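Long-range contact in putative decarboxylase involved in desferrioxamine biosynthesis (Erwinia amylovora, PDB 5O5C), which probably decarboxylates lysine with the help of pyridoxal 5'-phosphate, a step in the biosynthesis of the siderophore desferrioxamine: residues 317-329 with 336-348. Sequence-based numbering, arbitrary orientation.
With PLP (pyridoxal-5'-phosphate), chain H.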
loop_
_atom_site.group_PDB
_atom_site.type_symbol
_atom_site.label_atom_id
_atom_site.label_comp_id
_atom_site.label_asym_id
_atom_site.label_seq_id
_atom_site.Cartn_x
_atom_site.Cartn_y
_atom_site.Cartn_z
ATOM N N GLY B 317 13.129 -24.927 -8.136
ATOM C CA GLY B 317 12.816 -25.197 -6.759
ATOM C C GLY B 317 11.801 -24.189 -6.188
ATOM O O GLY B 317 11.205 -24.460 -5.158
ATOM N N ILE B 318 11.614 -23.040 -6.860
ATOM C CA ILE B 318 10.580 -22.057 -6.519
ATOM C C ILE B 318 9.178 -22.650 -6.751
ATOM O O ILE B 318 8.227 -22.327 -6.036
ATOM C CB ILE B 318 10.750 -20.760 -7.355
ATOM C CG1 ILE B 318 9.937 -19.631 -6.755
ATOM C CG2 ILE B 318 10.400 -20.985 -8.851
ATOM C CD1 ILE B 318 10.383 -18.265 -7.220
ATOM N N GLU B 319 9.065 -23.569 -7.712
ATOM C CA GLU B 319 7.780 -24.204 -8.020
ATOM C C GLU B 319 7.269 -25.092 -6.899
ATOM O O GLU B 319 6.115 -25.504 -6.942
ATOM C CB GLU B 319 7.775 -25.008 -9.350
ATOM C CG GLU B 319 8.494 -26.346 -9.291
ATOM C CD GLU B 319 9.990 -26.184 -9.236
ATOM O OE1 GLU B 319 10.498 -25.070 -9.543
ATOM O OE2 GLU B 319 10.693 -27.110 -8.854
ATOM N N LYS B 320 8.129 -25.394 -5.934
ATOM C CA LYS B 320 7.798 -26.220 -4.798
ATOM C C LYS B 320 7.220 -25.410 -3.597
ATOM O O LYS B 320 6.558 -25.954 -2.759
ATOM C CB LYS B 320 9.025 -27.052 -4.401
ATOM C CG LYS B 320 9.553 -27.986 -5.506
ATOM C CD LYS B 320 10.829 -28.705 -5.014
ATOM C CE LYS B 320 11.234 -29.849 -5.922
ATOM N NZ LYS B 320 12.687 -30.150 -5.752
ATOM N N ALA B 321 7.420 -24.110 -3.569
ATOM C CA ALA B 321 7.007 -23.247 -2.440
ATOM C C ALA B 321 5.522 -23.398 -2.010
ATOM O O ALA B 321 4.684 -23.750 -2.790
ATOM C CB ALA B 321 7.297 -21.807 -2.809
ATOM N N ASP B 322 5.217 -23.119 -0.753
ATOM C CA ASP B 322 3.820 -22.968 -0.325
ATOM C C ASP B 322 3.332 -21.545 -0.613
ATOM O O ASP B 322 2.142 -21.373 -1.030
ATOM C CB ASP B 322 3.667 -23.363 1.138
ATOM C CG ASP B 322 3.943 -24.816 1.338
ATOM O OD1 ASP B 322 3.151 -25.583 0.805
ATOM O OD2 ASP B 322 4.976 -25.172 1.940
ATOM N N SER B 323 4.240 -20.563 -0.417
ATOM C CA SER B 323 4.062 -19.157 -0.899
ATOM C C SER B 323 5.266 -18.503 -1.520
ATOM O O SER B 323 6.390 -18.940 -1.318
ATOM C CB SER B 323 3.644 -18.228 0.228
ATOM O OG SER B 323 4.516 -18.362 1.338
ATOM N N VAL B 324 5.004 -17.417 -2.256
ATOM C CA VAL B 324 6.033 -16.690 -2.980
ATOM C C VAL B 324 5.712 -15.197 -2.940
ATOM O O VAL B 324 4.539 -14.780 -3.227
ATOM C CB VAL B 324 6.193 -17.090 -4.475
ATOM C CG1 VAL B 324 7.404 -16.389 -5.085
ATOM C CG2 VAL B 324 6.354 -18.570 -4.688
ATOM N N THR B 325 6.711 -14.406 -2.591
ATOM C CA THR B 325 6.601 -12.965 -2.707
ATOM C C THR B 325 7.418 -12.462 -3.896
ATOM O O THR B 325 8.567 -12.850 -4.090
ATOM C CB THR B 325 7.075 -12.206 -1.465
ATOM O OG1 THR B 325 8.496 -12.376 -1.332
ATOM C CG2 THR B 325 6.468 -12.648 -0.330
ATOM N N VAL B 326 6.841 -11.517 -4.606
ATOM C CA VAL B 326 7.372 -11.008 -5.866
ATOM C C VAL B 326 7.272 -9.475 -5.901
ATOM O O VAL B 326 6.168 -8.976 -5.681
ATOM C CB VAL B 326 6.492 -11.568 -7.006
ATOM C CG1 VAL B 326 6.815 -10.910 -8.319
ATOM C CG2 VAL B 326 6.660 -13.063 -7.122
ATOM N N ASP B 327 8.363 -8.744 -6.247
ATOM C CA ASP B 327 8.304 -7.252 -6.399
ATOM C C ASP B 327 8.577 -6.812 -7.814
ATOM O O ASP B 327 9.709 -6.852 -8.258
ATOM C CB ASP B 327 9.272 -6.458 -5.507
ATOM C CG ASP B 327 8.736 -6.134 -4.143
ATOM O OD1 ASP B 327 7.625 -6.473 -3.773
ATOM O OD2 ASP B 327 9.507 -5.527 -3.403
ATOM N N TYR B 328 7.511 -6.388 -8.505
ATOM C CA TYR B 328 7.615 -5.918 -9.848
ATOM C C TYR B 328 8.226 -4.550 -9.854
ATOM O O TYR B 328 8.838 -4.149 -10.893
ATOM C CB TYR B 328 6.283 -5.870 -10.583
ATOM C CG TYR B 328 5.425 -7.086 -10.469
ATOM C CD1 TYR B 328 5.645 -8.186 -11.310
ATOM C CD2 TYR B 328 4.380 -7.173 -9.541
ATOM C CE1 TYR B 328 4.850 -9.309 -11.249
ATOM C CE2 TYR B 328 3.575 -8.334 -9.474
ATOM C CZ TYR B 328 3.842 -9.414 -10.330
ATOM O OH TYR B 328 3.077 -10.607 -10.311
ATOM N N HIS B 329 8.046 -3.839 -8.726
ATOM C CA HIS B 329 8.664 -2.541 -8.513
ATOM C C HIS B 329 10.180 -2.511 -8.116
ATOM O O HIS B 329 10.698 -1.413 -7.905
ATOM C CB HIS B 329 7.822 -1.670 -7.565
ATOM C CG HIS B 329 7.823 -2.104 -6.136
ATOM N ND1 HIS B 329 6.662 -2.197 -5.378
ATOM C CD2 HIS B 329 8.838 -2.437 -5.305
ATOM C CE1 HIS B 329 6.969 -2.593 -4.162
ATOM N NE2 HIS B 329 8.274 -2.729 -4.084
ATOM N N VAL B 336 6.516 2.175 -8.120
ATOM C CA VAL B 336 5.984 1.823 -6.803
ATOM C C VAL B 336 4.550 2.335 -6.726
ATOM O O VAL B 336 4.332 3.509 -7.104
ATOM C CB VAL B 336 6.788 2.486 -5.695
ATOM C CG1 VAL B 336 6.279 2.023 -4.322
ATOM C CG2 VAL B 336 8.271 2.191 -5.848
ATOM N N SER B 337 3.545 1.559 -6.305
ATOM C CA SER B 337 3.588 0.182 -5.805
ATOM C C SER B 337 3.251 -0.817 -6.922
ATOM O O SER B 337 2.424 -0.541 -7.836
ATOM C CB SER B 337 2.557 -0.003 -4.698
ATOM O OG SER B 337 1.361 0.674 -5.071
ATOM N N CYS B 338 3.993 -1.894 -6.933
ATOM C CA CYS B 338 3.737 -3.001 -7.822
ATOM C C CYS B 338 4.407 -4.244 -7.263
ATOM O O CYS B 338 5.586 -4.485 -7.408
ATOM C CB CYS B 338 4.230 -2.672 -9.209
ATOM S SG CYS B 338 3.352 -3.596 -10.479
ATOM N N GLY B 339 3.620 -5.035 -6.585
ATOM C CA GLY B 339 4.098 -6.217 -5.978
ATOM C C GLY B 339 2.941 -7.070 -5.602
ATOM O O GLY B 339 1.809 -6.599 -5.520
ATOM N N ALA B 340 3.242 -8.333 -5.436
ATOM C CA ALA B 340 2.236 -9.357 -5.264
ATOM C C ALA B 340 2.719 -10.537 -4.462
ATOM O O ALA B 340 3.947 -10.797 -4.364
ATOM C CB ALA B 340 1.737 -9.829 -6.629
ATOM N N PHE B 341 1.722 -11.219 -3.879
ATOM C CA PHE B 341 1.889 -12.390 -2.999
ATOM C C PHE B 341 1.176 -13.605 -3.598
ATOM O O PHE B 341 0.034 -13.502 -4.006
ATOM C CB PHE B 341 1.282 -12.069 -1.649
ATOM C CG PHE B 341 1.280 -13.211 -0.722
ATOM C CD1 PHE B 341 2.456 -13.683 -0.223
ATOM C CD2 PHE B 341 0.102 -13.876 -0.413
ATOM C CE1 PHE B 341 2.498 -14.780 0.590
ATOM C CE2 PHE B 341 0.124 -14.963 0.444
ATOM C CZ PHE B 341 1.333 -15.433 0.920
ATOM N N PHE B 342 1.840 -14.756 -3.626
ATOM C CA PHE B 342 1.323 -15.945 -4.253
ATOM C C PHE B 342 1.272 -17.107 -3.292
ATOM O O PHE B 342 2.204 -17.283 -2.541
ATOM C CB PHE B 342 2.168 -16.321 -5.440
ATOM C CG PHE B 342 2.139 -15.295 -6.500
ATOM C CD1 PHE B 342 2.982 -14.216 -6.435
ATOM C CD2 PHE B 342 1.197 -15.356 -7.508
ATOM C CE1 PHE B 342 2.924 -13.239 -7.361
ATOM C CE2 PHE B 342 1.116 -14.349 -8.429
ATOM C CZ PHE B 342 1.974 -13.287 -8.360
ATOM N N VAL B 343 0.197 -17.906 -3.378
ATOM C CA VAL B 343 0.053 -19.159 -2.617
ATOM C C VAL B 343 -0.075 -20.436 -3.504
ATOM O O VAL B 343 -0.617 -20.394 -4.585
ATOM C CB VAL B 343 -1.125 -19.104 -1.671
ATOM C CG1 VAL B 343 -0.832 -18.145 -0.521
ATOM C CG2 VAL B 343 -2.430 -18.752 -2.374
ATOM N N ARG B 344 0.419 -21.559 -3.015
ATOM C CA ARG B 344 0.322 -22.817 -3.730
ATOM C C ARG B 344 -1.160 -23.277 -3.756
ATOM O O ARG B 344 -1.629 -23.737 -4.762
ATOM C CB ARG B 344 1.186 -23.851 -3.027
ATOM C CG ARG B 344 1.272 -25.171 -3.719
ATOM C CD ARG B 344 2.246 -26.142 -3.051
ATOM N NE ARG B 344 2.502 -27.137 -4.060
ATOM C CZ ARG B 344 3.633 -27.345 -4.710
ATOM N NH1 ARG B 344 4.693 -26.616 -4.467
ATOM N NH2 ARG B 344 3.702 -28.268 -5.646
ATOM N N ASP B 345 -1.854 -23.078 -2.639
ATOM C CA ASP B 345 -3.213 -23.514 -2.395
ATOM C C ASP B 345 -4.095 -22.374 -1.900
ATOM O O ASP B 345 -3.997 -21.942 -0.754
ATOM C CB ASP B 345 -3.215 -24.641 -1.368
ATOM C CG ASP B 345 -4.641 -25.189 -1.096
ATOM O OD1 ASP B 345 -5.521 -25.072 -1.986
ATOM O OD2 ASP B 345 -4.870 -25.686 0.031
ATOM N N LYS B 346 -5.002 -21.950 -2.771
ATOM C CA LYS B 346 -5.840 -20.784 -2.565
ATOM C C LYS B 346 -6.692 -20.865 -1.327
ATOM O O LYS B 346 -7.062 -19.843 -0.784
ATOM C CB LYS B 346 -6.731 -20.492 -3.799
ATOM C CG LYS B 346 -7.773 -21.562 -4.127
ATOM C CD LYS B 346 -8.863 -21.032 -5.055
ATOM C CE LYS B 346 -10.085 -21.953 -5.012
ATOM N NZ LYS B 346 -11.064 -21.708 -6.111
ATOM N N HIS B 347 -6.975 -22.068 -0.856
ATOM C CA HIS B 347 -7.719 -22.232 0.383
ATOM C C HIS B 347 -7.045 -21.619 1.590
ATOM O O HIS B 347 -7.756 -21.321 2.540
ATOM C CB HIS B 347 -8.105 -23.697 0.660
ATOM C CG HIS B 347 -9.022 -24.272 -0.388
ATOM N ND1 HIS B 347 -10.361 -23.941 -0.477
ATOM C CD2 HIS B 347 -8.786 -25.147 -1.396
ATOM C CE1 HIS B 347 -10.907 -24.575 -1.498
ATOM N NE2 HIS B 347 -9.975 -25.326 -2.064
ATOM N N HIS B 348 -5.712 -21.437 1.577
ATOM C CA HIS B 348 -5.038 -20.880 2.734
ATOM C C HIS B 348 -5.359 -19.399 2.860
ATOM O O HIS B 348 -5.364 -18.885 3.982
ATOM C CB HIS B 348 -3.525 -21.080 2.732
ATOM C CG HIS B 348 -3.092 -22.502 2.821
ATOM N ND1 HIS B 348 -2.177 -23.036 1.942
ATOM C CD2 HIS B 348 -3.410 -23.500 3.694
ATOM C CE1 HIS B 348 -1.964 -24.297 2.248
ATOM N NE2 HIS B 348 -2.724 -24.616 3.286
HETATM N N1 PLP H . 12.202 -9.129 0.552
HETATM C C2 PLP H . 13.373 -8.900 -0.079
HETATM C C2A PLP H . 14.235 -10.042 -0.525
HETATM C C3 PLP H . 13.777 -7.511 -0.337
HETATM O O3 PLP H . 14.957 -7.212 -0.974
HETATM C C4 PLP H . 12.835 -6.462 0.125
HETATM C C4A PLP H . 13.163 -5.026 -0.011
HETATM C C5 PLP H . 11.594 -6.841 0.801
HETATM C C6 PLP H . 11.357 -8.187 1.002
HETATM C C5A PLP H . 10.642 -5.770 1.285
HETATM O O4P PLP H . 10.075 -5.245 0.075
HETATM P P PLP H . 9.154 -3.926 -0.074
HETATM O O1P PLP H . 10.102 -2.785 0.121
HETATM O O2P PLP H . 8.678 -3.978 -1.503
HETATM O O3P PLP H . 8.049 -3.938 0.922
HETATM O O HOH W 1 -0.320 -22.861 -0.190
#
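Tyr328 sets its ring edge against Ala340 of strand 339-343, CE2 3.7 Å from Ala340 CB. Val326 CG1 sits over one face of the Tyr328 ring, offset toward the rim. Tyr328 OH lies at the edge of the Phe342 ring, 3.5 Å from CZ, and is hydrogen-bonded to Thr152 of helix 140-156. Phe342 CG is anti to the carbonyl carbon (chi1 -63°), which brings the ring edge beside Val324 O and CE1 to 3.7 Å from Val326 CG2. Helix 140-156 packs on this ring.

Strands 323-327 and 339-343 pair antiparallel in the large mixed sheet of this type I PLP fold. Val324 with Phe342 and Val326 with Ala340 are the hydrogen-bonded pairs. At the end away from PLP, Arg344 N donates to Asp322 O (2.6 Å). The extended Arg344 side chain carries NH1 to the backbone carbonyls of Glu319 and Ala321, in weak bonds.

At the cofactor end, His329 CG lies between the backbone N and the carbonyl carbon (chi1 71°), which brings the ring edge to the phosphate. Asp327 OD2 is 2.6 Å from PLP O2P. His329 ND1 accepts from Cys338 N (3.1 Å), almost in the ring plane, and NE2 donates a hydrogen bond to PLP O2P (2.9 Å), so the two bonds fix the ring's rotation.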